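Local coordinates for putative polysaccharide binding proteins (DUF1812) (Bacteroides thetaiotaomicron VPI-5482, PDB 3GF8), which probably serves as an outer-membrane lipoprotein in fimbrial assembly, as in the FimB/Mfa2 family, its proposed polysaccharide binding being only putative, at residues Thr100-Leu108 against Gly179-Asp190; Tyr159-Tyr170 against Phe272-Gln281. All coordinates share one frame; numbering follows the deposited sequence.

Interaction 1. Residues Thr100-Leu108 against Gly179-Asp190; sequences TLTDLKLKL and GHLGHDNSLLDD
A short antiparallel beta pairing joins strand 105-108 to strand 180-182, and Leu106 and Leu181 form its hydrogen-bonded pair. Leu106 N reaches Leu181 O at 3.0 Å and Leu181 N returns to Leu106 O at 2.8 Å, while Leu108 N adds a third rung on Gly179 O. On the face that carries Lys105, Lys107 and His180, the imidazole of His180 is held flat between aliphatic groups. Leu188 CD1 sits over the centre of one face; the bent chain of Lys107 puts its CE over the other, 3.9 Å from the ring centroid. In the ring plane, ND1 of His180 donates to Asp189 O (3.3 Å, 170° at the hydrogen), which helps to set the rotation of the ring. Leu188 CD1 also touches the extended chain of Lys105, 3.5 Å from its CD. Cut back to alanine, His180 would probably leave Asp189 O without this donor and open a gap between Leu188 CD1 and Lys107 CE. Gly182 to Asn185 make a type I turn, and here the contact passes to His183. With CG between the backbone N and the carbonyl carbon (chi1 71°), the ring of His183 is turned so that Leu101 CB lies over one face, 4.0 Å from the centroid. One water in the plane of that ring binds His183 ND1 and N, and donates to Thr102 O and Leu104 O, linking the 3-10 turn 101-103 to the beta turn. Beyond the pair, Leu104 and Leu106 pack on strand 75-83, and Arg110 forms a salt bridge with Asp190. Strand 105-108 is the middle of three, with strand 89-91 along its other edge.

Interaction 2. Residues Tyr159-Tyr170 against Phe272-Gln281; sequences YTGSWTLDMNDY and FLSESWLAVQ
This is a surface contact in which the long loop after strand 139-158 packs against the hairpin of strands 266-273 and 279-284. Tyr159 N donates to Leu273 O (2.8 Å, 169° at the hydrogen), the direct hydrogen bond between the two segments. The same carbonyl takes a bond from a water that accepts from Trp163 NE1 and Thr160 N, so the indole nitrogen is tied to the hairpin through solvent. Trp163 lies beside the turn with Glu275 CA and CB over one face, its CZ2 3.1 Å from Ser274 O, while Glu275 CG comes 3.4 Å from CD1 of the indole. The hairpin turns through a type I beta turn, Ser274 to Trp277, and carries a classic beta bulge, with Val280 and Gln281 both opposite Phe272. At the bulge Val280 CG1 sits squarely over the Tyr159 ring, 3.8 Å from its centroid; Phe272 CB meets that ring at its edge. Tyr159 CG is anti to its own nitrogen (chi1 172°), which carries the ring across Val280. Farther along the loop, Leu165 CD1 and Leu273 CD1 pack tightly, and Trp277 turns the edge of its six-membered ring to the face of Tyr170, a T-shaped pair with planes at 69° and centroids 5.0 Å apart. Strand 235-240 adds Val236, which touches both Tyr170 and Trp277.

The two contacts lie on opposite sides of the chain's centre, their own centres about 39 Å apart and their nearest atoms about 20 Å apart, and they share no strand. Interaction 1 is partly buried and combines strand pairing through backbone bonds with two histidine rings packed against aliphatic groups, the leucines of the pairing facing inward. Interaction 2 is a surface contact: a loop with no regular structure meets a hairpin, so aromatic rings do much of the work and direct backbone bonding is sparse. Water bridges segments in both. Along the chain the segments alternate, 159-170 falling between 100-108 and 179-190, so strand 170-176 leads from the loop of interaction 2 back toward interaction 1.

Interaction 1. Residues Thr100-Leu108 against Gly179-Asp190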
loop_
_atom_site.group_PDB
_atom_site.type_symbol
_atom_site.label_atom_id
_atom_site.label_comp_id
_atom_site.label_asym_id
_atom_site.label_seq_id
_atom_site.Cartn_x
_atom_site.Cartn_y
_atom_site.Cartn_z
ATOM N N THR A 100 14.619 5.747 -19.487
ATOM C CA THR A 100 15.299 4.874 -18.534
ATOM C C THR A 100 14.424 4.719 -17.283
ATOM O O THR A 100 13.375 5.384 -17.182
ATOM C CB THR A 100 16.629 5.478 -18.132
ATOM O OG1 THR A 100 16.388 6.677 -17.394
ATOM C CG2 THR A 100 17.468 5.814 -19.376
ATOM N N LEU A 101 14.855 3.853 -16.353
ATOM C CA LEU A 101 14.109 3.544 -15.122
ATOM C C LEU A 101 13.636 4.769 -14.367
ATOM O O LEU A 101 12.509 4.805 -13.928
ATOM C CB LEU A 101 14.946 2.697 -14.141
ATOM C CG LEU A 101 14.818 1.171 -14.207
ATOM C CD1 LEU A 101 15.871 0.560 -13.308
ATOM C CD2 LEU A 101 13.425 0.689 -13.800
ATOM N N THR A 102 14.495 5.775 -14.229
ATOM C CA THR A 102 14.133 6.921 -13.408
ATOM C C THR A 102 12.978 7.700 -14.026
ATOM O O THR A 102 12.345 8.491 -13.330
ATOM C CB THR A 102 15.342 7.833 -13.148
ATOM O OG1 THR A 102 15.800 8.407 -14.387
ATOM C CG2 THR A 102 16.520 7.038 -12.476
ATOM N N ASP A 103 12.690 7.490 -15.319
ATOM C CA ASP A 103 11.511 8.099 -15.956
ATOM C C ASP A 103 10.177 7.477 -15.547
ATOM O O ASP A 103 9.109 8.060 -15.820
ATOM C CB ASP A 103 11.586 7.994 -17.484
ATOM C CG ASP A 103 12.689 8.855 -18.081
ATOM O OD1 ASP A 103 12.956 9.940 -17.544
ATOM O OD2 ASP A 103 13.301 8.442 -19.089
ATOM N N LEU A 104 10.230 6.264 -15.000
ATOM C CA LEU A 104 9.028 5.485 -14.683
ATOM C C LEU A 104 8.490 5.907 -13.314
ATOM O O LEU A 104 9.181 5.773 -12.292
ATOM C CB LEU A 104 9.327 3.976 -14.666
ATOM C CG LEU A 104 8.102 3.064 -14.551
ATOM C CD1 LEU A 104 7.243 3.313 -15.730
ATOM C CD2 LEU A 104 8.456 1.586 -14.474
ATOM N N LYS A 105 7.270 6.438 -13.302
ATOM C CA LYS A 105 6.688 6.929 -12.067
ATOM C C LYS A 105 5.219 6.580 -12.086
ATOM O O LYS A 105 4.616 6.560 -13.133
ATOM C CB LYS A 105 6.854 8.430 -11.989
ATOM C CG LYS A 105 8.289 8.895 -12.192
ATOM C CD LYS A 105 8.401 10.384 -12.067
ATOM C CE LYS A 105 9.847 10.779 -12.065
ATOM N NZ LYS A 105 9.962 12.176 -12.415
ATOM N N LEU A 106 4.655 6.331 -10.913
ATOM C CA LEU A 106 3.261 5.981 -10.770
ATOM C C LEU A 106 2.686 7.057 -9.864
ATOM O O LEU A 106 3.264 7.393 -8.823
ATOM C CB LEU A 106 3.131 4.590 -10.189
ATOM C CG LEU A 106 1.721 3.993 -9.964
ATOM C CD1 LEU A 106 1.721 2.487 -10.072
ATOM C CD2 LEU A 106 1.194 4.389 -8.631
ATOM N N LYS A 107 1.578 7.646 -10.286
ATOM C CA LYS A 107 0.954 8.685 -9.483
ATOM C C LYS A 107 -0.510 8.347 -9.245
ATOM O O LYS A 107 -1.238 8.031 -10.178
ATOM C CB LYS A 107 1.130 10.051 -10.140
ATOM C CG LYS A 107 0.519 11.152 -9.325
ATOM C CD LYS A 107 0.590 12.495 -10.001
ATOM C CE LYS A 107 1.799 13.291 -9.514
ATOM N NZ LYS A 107 1.932 14.597 -10.209
ATOM N N LEU A 108 -0.934 8.352 -7.980
ATOM C CA LEU A 108 -2.361 8.206 -7.660
ATOM C C LEU A 108 -3.089 9.423 -8.227
ATOM O O LEU A 108 -2.655 10.555 -8.012
ATOM C CB LEU A 108 -2.574 8.136 -6.140
ATOM C CG LEU A 108 -3.984 8.068 -5.563
ATOM C CD1 LEU A 108 -4.721 6.814 -6.013
ATOM C CD2 LEU A 108 -3.941 8.160 -3.987
ATOM N N GLY A 179 1.539 9.732 -2.622
ATOM C CA GLY A 179 0.831 9.354 -3.844
ATOM C C GLY A 179 1.675 9.307 -5.110
ATOM O O GLY A 179 1.116 9.168 -6.209
ATOM N N HIS A 180 3.003 9.399 -4.992
ATOM C CA HIS A 180 3.875 9.429 -6.197
ATOM C C HIS A 180 5.079 8.488 -5.997
ATOM O O HIS A 180 5.981 8.779 -5.218
ATOM C CB HIS A 180 4.331 10.867 -6.479
ATOM C CG HIS A 180 4.774 11.123 -7.885
ATOM N ND1 HIS A 180 5.472 12.258 -8.238
ATOM C CD2 HIS A 180 4.636 10.394 -9.020
ATOM C CE1 HIS A 180 5.712 12.231 -9.538
ATOM N NE2 HIS A 180 5.232 11.103 -10.032
ATOM N N LEU A 181 5.061 7.342 -6.670
ATOM C CA LEU A 181 6.067 6.308 -6.432
ATOM C C LEU A 181 7.051 6.216 -7.602
ATOM O O LEU A 181 6.656 6.143 -8.743
ATOM C CB LEU A 181 5.391 4.957 -6.184
ATOM C CG LEU A 181 4.387 4.957 -5.026
ATOM C CD1 LEU A 181 3.729 3.621 -4.870
ATOM C CD2 LEU A 181 5.074 5.464 -3.717
ATOM N N GLY A 182 8.335 6.192 -7.281
ATOM C CA GLY A 182 9.375 5.988 -8.269
ATOM C C GLY A 182 9.551 4.534 -8.645
ATOM O O GLY A 182 8.941 3.634 -8.047
ATOM N N HIS A 183 10.419 4.300 -9.626
ATOM C CA HIS A 183 10.706 2.934 -10.129
ATOM C C HIS A 183 11.297 2.004 -9.063
ATOM O O HIS A 183 11.282 0.768 -9.227
ATOM C CB HIS A 183 11.727 3.014 -11.270
ATOM C CG HIS A 183 13.090 3.376 -10.791
ATOM N ND1 HIS A 183 13.474 4.685 -10.564
ATOM C CD2 HIS A 183 14.133 2.601 -10.427
ATOM C CE1 HIS A 183 14.717 4.694 -10.119
ATOM N NE2 HIS A 183 15.136 3.442 -10.020
ATOM N N ASP A 184 11.849 2.603 -8.011
ATOM C CA ASP A 184 12.376 1.867 -6.856
ATOM C C ASP A 184 11.375 1.757 -5.681
ATOM O O ASP A 184 11.738 1.311 -4.590
ATOM C CB ASP A 184 13.695 2.523 -6.363
ATOM C CG ASP A 184 13.510 3.961 -5.836
ATOM O OD1 ASP A 184 12.398 4.549 -5.884
ATOM O OD2 ASP A 184 14.489 4.513 -5.340
ATOM N N ASN A 185 10.125 2.158 -5.915
ATOM C CA ASN A 185 9.037 2.145 -4.914
ATOM C C ASN A 185 9.172 3.265 -3.863
ATOM O O ASN A 185 8.462 3.263 -2.871
ATOM C CB ASN A 185 8.891 0.756 -4.243
ATOM C CG ASN A 185 7.449 0.447 -3.789
ATOM O OD1 ASN A 185 6.475 0.898 -4.396
ATOM N ND2 ASN A 185 7.318 -0.324 -2.724
ATOM N N SER A 186 10.061 4.231 -4.077
ATOM C CA SER A 186 10.213 5.297 -3.098
ATOM C C SER A 186 9.221 6.416 -3.353
ATOM O O SER A 186 8.754 6.639 -4.481
ATOM C CB SER A 186 11.646 5.845 -3.097
ATOM O OG SER A 186 11.940 6.504 -4.332
ATOM N N LEU A 187 8.896 7.125 -2.290
ATOM C CA LEU A 187 7.977 8.249 -2.385
ATOM C C LEU A 187 8.677 9.444 -3.031
ATOM O O LEU A 187 9.636 9.982 -2.501
ATOM C CB LEU A 187 7.420 8.622 -1.021
ATOM C CG LEU A 187 6.268 7.790 -0.426
ATOM C CD1 LEU A 187 6.604 6.362 -0.379
ATOM C CD2 LEU A 187 6.003 8.315 0.979
ATOM N N LEU A 188 8.199 9.830 -4.206
ATOM C CA LEU A 188 8.635 11.046 -4.881
ATOM C C LEU A 188 7.951 12.250 -4.250
ATOM O O LEU A 188 6.971 12.111 -3.511
ATOM C CB LEU A 188 8.287 10.964 -6.378
ATOM C CG LEU A 188 8.836 9.732 -7.100
ATOM C CD1 LEU A 188 8.502 9.717 -8.613
ATOM C CD2 LEU A 188 10.361 9.625 -6.886
ATOM N N ASP A 189 8.463 13.436 -4.554
ATOM C CA ASP A 189 7.850 14.662 -4.085
ATOM C C ASP A 189 6.474 14.756 -4.729
ATOM O O ASP A 189 6.290 14.375 -5.888
ATOM C CB ASP A 189 8.707 15.883 -4.439
ATOM C CG ASP A 189 9.962 15.998 -3.548
ATOM O OD1 ASP A 189 10.179 15.118 -2.687
ATOM O OD2 ASP A 189 10.734 16.963 -3.693
ATOM N N ASP A 190 5.506 15.223 -3.960
ATOM C CA ASP A 190 4.110 15.266 -4.408
ATOM C C ASP A 190 3.365 16.182 -3.469
ATOM O O ASP A 190 3.909 16.585 -2.442
ATOM C CB ASP A 190 3.503 13.851 -4.438
ATOM C CG ASP A 190 2.181 13.771 -5.244
ATOM O OD1 ASP A 190 1.776 14.762 -5.885
ATOM O OD2 ASP A 190 1.520 12.708 -5.217
HETATM O O HOH W 1 11.434 6.705 -10.877
HETATM O O HOH W 2 7.466 3.873 -10.971
#

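Interaction 2. Residues Tyr159-Tyr170 against Phe272-Gln281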
loop_
_atom_site.group_PDB
_atom_site.type_symbol
_atom_site.label_atom_id
_atom_site.label_comp_id
_atom_site.label_asym_id
_atom_site.label_seq_id
_atom_site.Cartn_x
_atom_site.Cartn_y
_atom_site.Cartn_z
ATOM N N TYR A 159 -13.264 5.045 26.293
ATOM C CA TYR A 159 -12.493 4.104 27.068
ATOM C C TYR A 159 -13.273 3.587 28.271
ATOM O O TYR A 159 -13.238 2.401 28.556
ATOM C CB TYR A 159 -11.198 4.737 27.571
ATOM C CG TYR A 159 -10.460 3.845 28.540
ATOM C CD1 TYR A 159 -9.840 2.701 28.097
ATOM C CD2 TYR A 159 -10.462 4.108 29.910
ATOM C CE1 TYR A 159 -9.186 1.874 28.951
ATOM C CE2 TYR A 159 -9.821 3.272 30.792
ATOM C CZ TYR A 159 -9.182 2.158 30.300
ATOM O OH TYR A 159 -8.536 1.301 31.129
ATOM N N THR A 160 -13.943 4.469 28.998
ATOM C CA THR A 160 -14.723 4.032 30.157
ATOM C C THR A 160 -16.177 3.747 29.801
ATOM O O THR A 160 -16.914 3.256 30.626
ATOM C CB THR A 160 -14.751 5.099 31.232
ATOM O OG1 THR A 160 -15.339 6.266 30.664
ATOM C CG2 THR A 160 -13.339 5.396 31.763
ATOM N N GLY A 161 -16.596 4.060 28.582
ATOM C CA GLY A 161 -18.002 3.927 28.208
ATOM C C GLY A 161 -18.908 4.850 29.007
ATOM O O GLY A 161 -20.092 4.588 29.122
ATOM N N SER A 162 -18.357 5.933 29.555
ATOM C CA SER A 162 -19.115 6.838 30.416
ATOM C C SER A 162 -19.718 7.953 29.575
ATOM O O SER A 162 -20.368 8.875 30.097
ATOM C CB SER A 162 -18.206 7.442 31.467
ATOM O OG SER A 162 -17.323 8.365 30.861
ATOM N N TRP A 163 -19.473 7.870 28.272
ATOM C CA TRP A 163 -20.011 8.795 27.320
ATOM C C TRP A 163 -20.008 8.045 26.007
ATOM O O TRP A 163 -19.199 7.156 25.824
ATOM C CB TRP A 163 -19.146 10.056 27.264
ATOM C CG TRP A 163 -17.717 9.840 26.848
ATOM C CD1 TRP A 163 -16.698 9.375 27.628
ATOM C CD2 TRP A 163 -17.145 10.106 25.557
ATOM N NE1 TRP A 163 -15.523 9.331 26.896
ATOM C CE2 TRP A 163 -15.771 9.777 25.627
ATOM C CE3 TRP A 163 -17.657 10.603 24.360
ATOM C CZ2 TRP A 163 -14.905 9.903 24.535
ATOM C CZ3 TRP A 163 -16.795 10.742 23.279
ATOM C CH2 TRP A 163 -15.424 10.398 23.381
ATOM N N THR A 164 -20.933 8.365 25.114
ATOM C CA THR A 164 -20.994 7.704 23.820
ATOM C C THR A 164 -20.344 8.602 22.818
ATOM O O THR A 164 -20.805 9.723 22.565
ATOM C CB THR A 164 -22.426 7.441 23.306
ATOM O OG1 THR A 164 -23.187 6.792 24.327
ATOM C CG2 THR A 164 -22.392 6.562 21.997
ATOM N N LEU A 165 -19.254 8.111 22.257
ATOM C CA LEU A 165 -18.683 8.731 21.093
ATOM C C LEU A 165 -19.618 8.399 19.936
ATOM O O LEU A 165 -19.858 7.236 19.671
ATOM C CB LEU A 165 -17.275 8.179 20.861
ATOM C CG LEU A 165 -16.417 8.974 19.890
ATOM C CD1 LEU A 165 -14.981 8.470 20.021
ATOM C CD2 LEU A 165 -16.973 8.899 18.440
ATOM N N ASP A 166 -20.171 9.416 19.282
ATOM C CA ASP A 166 -20.941 9.205 18.059
ATOM C C ASP A 166 -20.126 9.551 16.815
ATOM O O ASP A 166 -19.826 10.719 16.552
ATOM C CB ASP A 166 -22.199 10.037 18.055
ATOM C CG ASP A 166 -22.845 10.083 16.694
ATOM O OD1 ASP A 166 -22.164 10.456 15.705
ATOM O OD2 ASP A 166 -24.040 9.748 16.607
HETATM N N MSE A 167 -19.852 8.522 16.012
HETATM C CA MSE A 167 -18.989 8.616 14.823
HETATM C C MSE A 167 -19.513 9.443 13.644
HETATM O O MSE A 167 -18.740 9.836 12.789
HETATM C CB MSE A 167 -18.552 7.202 14.340
HETATM C CG MSE A 167 -17.544 6.558 15.267
HETATM SE SE MSE A 167 -16.826 4.888 14.597
HETATM C CE MSE A 167 -16.156 5.568 12.829
ATOM N N ASN A 168 -20.776 9.787 13.586
ATOM C CA ASN A 168 -21.133 10.709 12.483
ATOM C C ASN A 168 -20.962 12.191 12.824
ATOM O O ASN A 168 -21.197 13.040 11.966
ATOM C CB ASN A 168 -22.513 10.422 11.870
ATOM C CG ASN A 168 -23.407 9.657 12.799
ATOM O OD1 ASN A 168 -23.614 8.419 12.633
ATOM N ND2 ASN A 168 -23.925 10.367 13.819
ATOM N N ASP A 169 -20.502 12.515 14.036
ATOM C CA ASP A 169 -20.233 13.932 14.350
ATOM C C ASP A 169 -18.962 14.503 13.661
ATOM O O ASP A 169 -18.796 15.724 13.548
ATOM C CB ASP A 169 -20.200 14.130 15.869
ATOM C CG ASP A 169 -21.558 13.816 16.546
ATOM O OD1 ASP A 169 -22.604 13.786 15.867
ATOM O OD2 ASP A 169 -21.576 13.590 17.772
ATOM N N TYR A 170 -18.101 13.617 13.145
ATOM C CA TYR A 170 -16.760 14.013 12.688
ATOM C C TYR A 170 -16.429 13.651 11.249
ATOM O O TYR A 170 -16.990 12.721 10.703
ATOM C CB TYR A 170 -15.752 13.341 13.605
ATOM C CG TYR A 170 -16.120 13.601 15.012
ATOM C CD1 TYR A 170 -15.748 14.791 15.618
ATOM C CD2 TYR A 170 -16.908 12.700 15.728
ATOM C CE1 TYR A 170 -16.117 15.071 16.905
ATOM C CE2 TYR A 170 -17.261 12.961 17.015
ATOM C CZ TYR A 170 -16.869 14.168 17.597
ATOM O OH TYR A 170 -17.219 14.474 18.884
ATOM N N PHE A 272 -9.663 3.732 21.980
ATOM C CA PHE A 272 -10.405 3.892 23.213
ATOM C C PHE A 272 -9.994 5.223 23.807
ATOM O O PHE A 272 -8.851 5.385 24.259
ATOM C CB PHE A 272 -10.113 2.746 24.176
ATOM C CG PHE A 272 -10.600 1.445 23.670
ATOM C CD1 PHE A 272 -9.870 0.747 22.725
ATOM C CD2 PHE A 272 -11.828 0.958 24.062
ATOM C CE1 PHE A 272 -10.348 -0.443 22.218
ATOM C CE2 PHE A 272 -12.318 -0.226 23.551
ATOM C CZ PHE A 272 -11.583 -0.928 22.637
ATOM N N LEU A 273 -10.912 6.181 23.778
ATOM C CA LEU A 273 -10.569 7.571 24.078
ATOM C C LEU A 273 -11.120 8.039 25.406
ATOM O O LEU A 273 -12.149 7.546 25.900
ATOM C CB LEU A 273 -11.125 8.479 23.009
ATOM C CG LEU A 273 -10.697 8.114 21.608
ATOM C CD1 LEU A 273 -11.686 8.668 20.659
ATOM C CD2 LEU A 273 -9.326 8.706 21.401
ATOM N N SER A 274 -10.411 9.001 25.972
ATOM C CA SER A 274 -10.904 9.733 27.110
ATOM C C SER A 274 -11.967 10.724 26.611
ATOM O O SER A 274 -12.097 10.993 25.405
ATOM C CB SER A 274 -9.764 10.485 27.801
ATOM O OG SER A 274 -9.349 11.625 27.060
ATOM N N GLU A 275 -12.681 11.284 27.563
ATOM C CA GLU A 275 -13.541 12.446 27.308
ATOM C C GLU A 275 -12.833 13.617 26.665
ATOM O O GLU A 275 -13.464 14.433 26.036
ATOM C CB GLU A 275 -14.157 12.943 28.613
ATOM C CG GLU A 275 -15.083 11.951 29.244
ATOM C CD GLU A 275 -16.063 12.598 30.216
ATOM O OE1 GLU A 275 -15.848 13.782 30.602
ATOM O OE2 GLU A 275 -17.052 11.907 30.570
ATOM N N SER A 276 -11.527 13.710 26.825
ATOM C CA SER A 276 -10.809 14.830 26.280
ATOM C C SER A 276 -10.036 14.419 25.029
ATOM O O SER A 276 -9.017 15.011 24.725
ATOM C CB SER A 276 -9.889 15.435 27.365
ATOM O OG SER A 276 -9.107 14.435 27.994
ATOM N N TRP A 277 -10.536 13.421 24.296
ATOM C CA TRP A 277 -9.922 12.973 23.033
ATOM C C TRP A 277 -8.468 12.532 23.113
ATOM O O TRP A 277 -7.724 12.711 22.166
ATOM C CB TRP A 277 -10.081 14.039 21.951
ATOM C CG TRP A 277 -11.467 14.075 21.485
ATOM C CD1 TRP A 277 -12.472 14.805 21.999
ATOM C CD2 TRP A 277 -12.034 13.268 20.457
ATOM N NE1 TRP A 277 -13.645 14.513 21.355
ATOM C CE2 TRP A 277 -13.399 13.582 20.388
ATOM C CE3 TRP A 277 -11.514 12.320 19.578
ATOM C CZ2 TRP A 277 -14.260 13.001 19.462
ATOM C CZ3 TRP A 277 -12.374 11.733 18.660
ATOM C CH2 TRP A 277 -13.723 12.081 18.610
ATOM N N LEU A 278 -8.074 11.962 24.245
ATOM C CA LEU A 278 -6.757 11.347 24.409
ATOM C C LEU A 278 -6.960 9.842 24.246
ATOM O O LEU A 278 -7.856 9.275 24.878
ATOM C CB LEU A 278 -6.213 11.690 25.804
ATOM C CG LEU A 278 -4.934 11.104 26.409
ATOM C CD1 LEU A 278 -3.683 11.633 25.683
ATOM C CD2 LEU A 278 -4.869 11.410 27.949
ATOM N N ALA A 279 -6.146 9.211 23.404
ATOM C CA ALA A 279 -6.151 7.742 23.276
ATOM C C ALA A 279 -5.545 7.082 24.525
ATOM O O ALA A 279 -4.376 7.304 24.886
ATOM C CB ALA A 279 -5.415 7.291 22.008
ATOM N N VAL A 280 -6.377 6.321 25.234
ATOM C CA VAL A 280 -5.917 5.611 26.404
ATOM C C VAL A 280 -5.242 4.323 25.970
ATOM O O VAL A 280 -4.133 3.975 26.445
ATOM C CB VAL A 280 -7.041 5.355 27.383
ATOM C CG1 VAL A 280 -6.511 4.548 28.569
ATOM C CG2 VAL A 280 -7.621 6.703 27.817
ATOM N N GLN A 281 -5.889 3.634 25.043
ATOM C CA GLN A 281 -5.322 2.441 24.466
ATOM C C GLN A 281 -5.885 2.236 23.090
ATOM O O GLN A 281 -6.957 2.759 22.785
ATOM C CB GLN A 281 -5.632 1.222 25.342
ATOM C CG GLN A 281 -7.099 1.039 25.642
ATOM C CD GLN A 281 -7.446 -0.381 26.090
ATOM O OE1 GLN A 281 -6.830 -0.934 27.015
ATOM N NE2 GLN A 281 -8.464 -0.966 25.445
HETATM O O HOH W 3 -13.770 7.636 28.406
#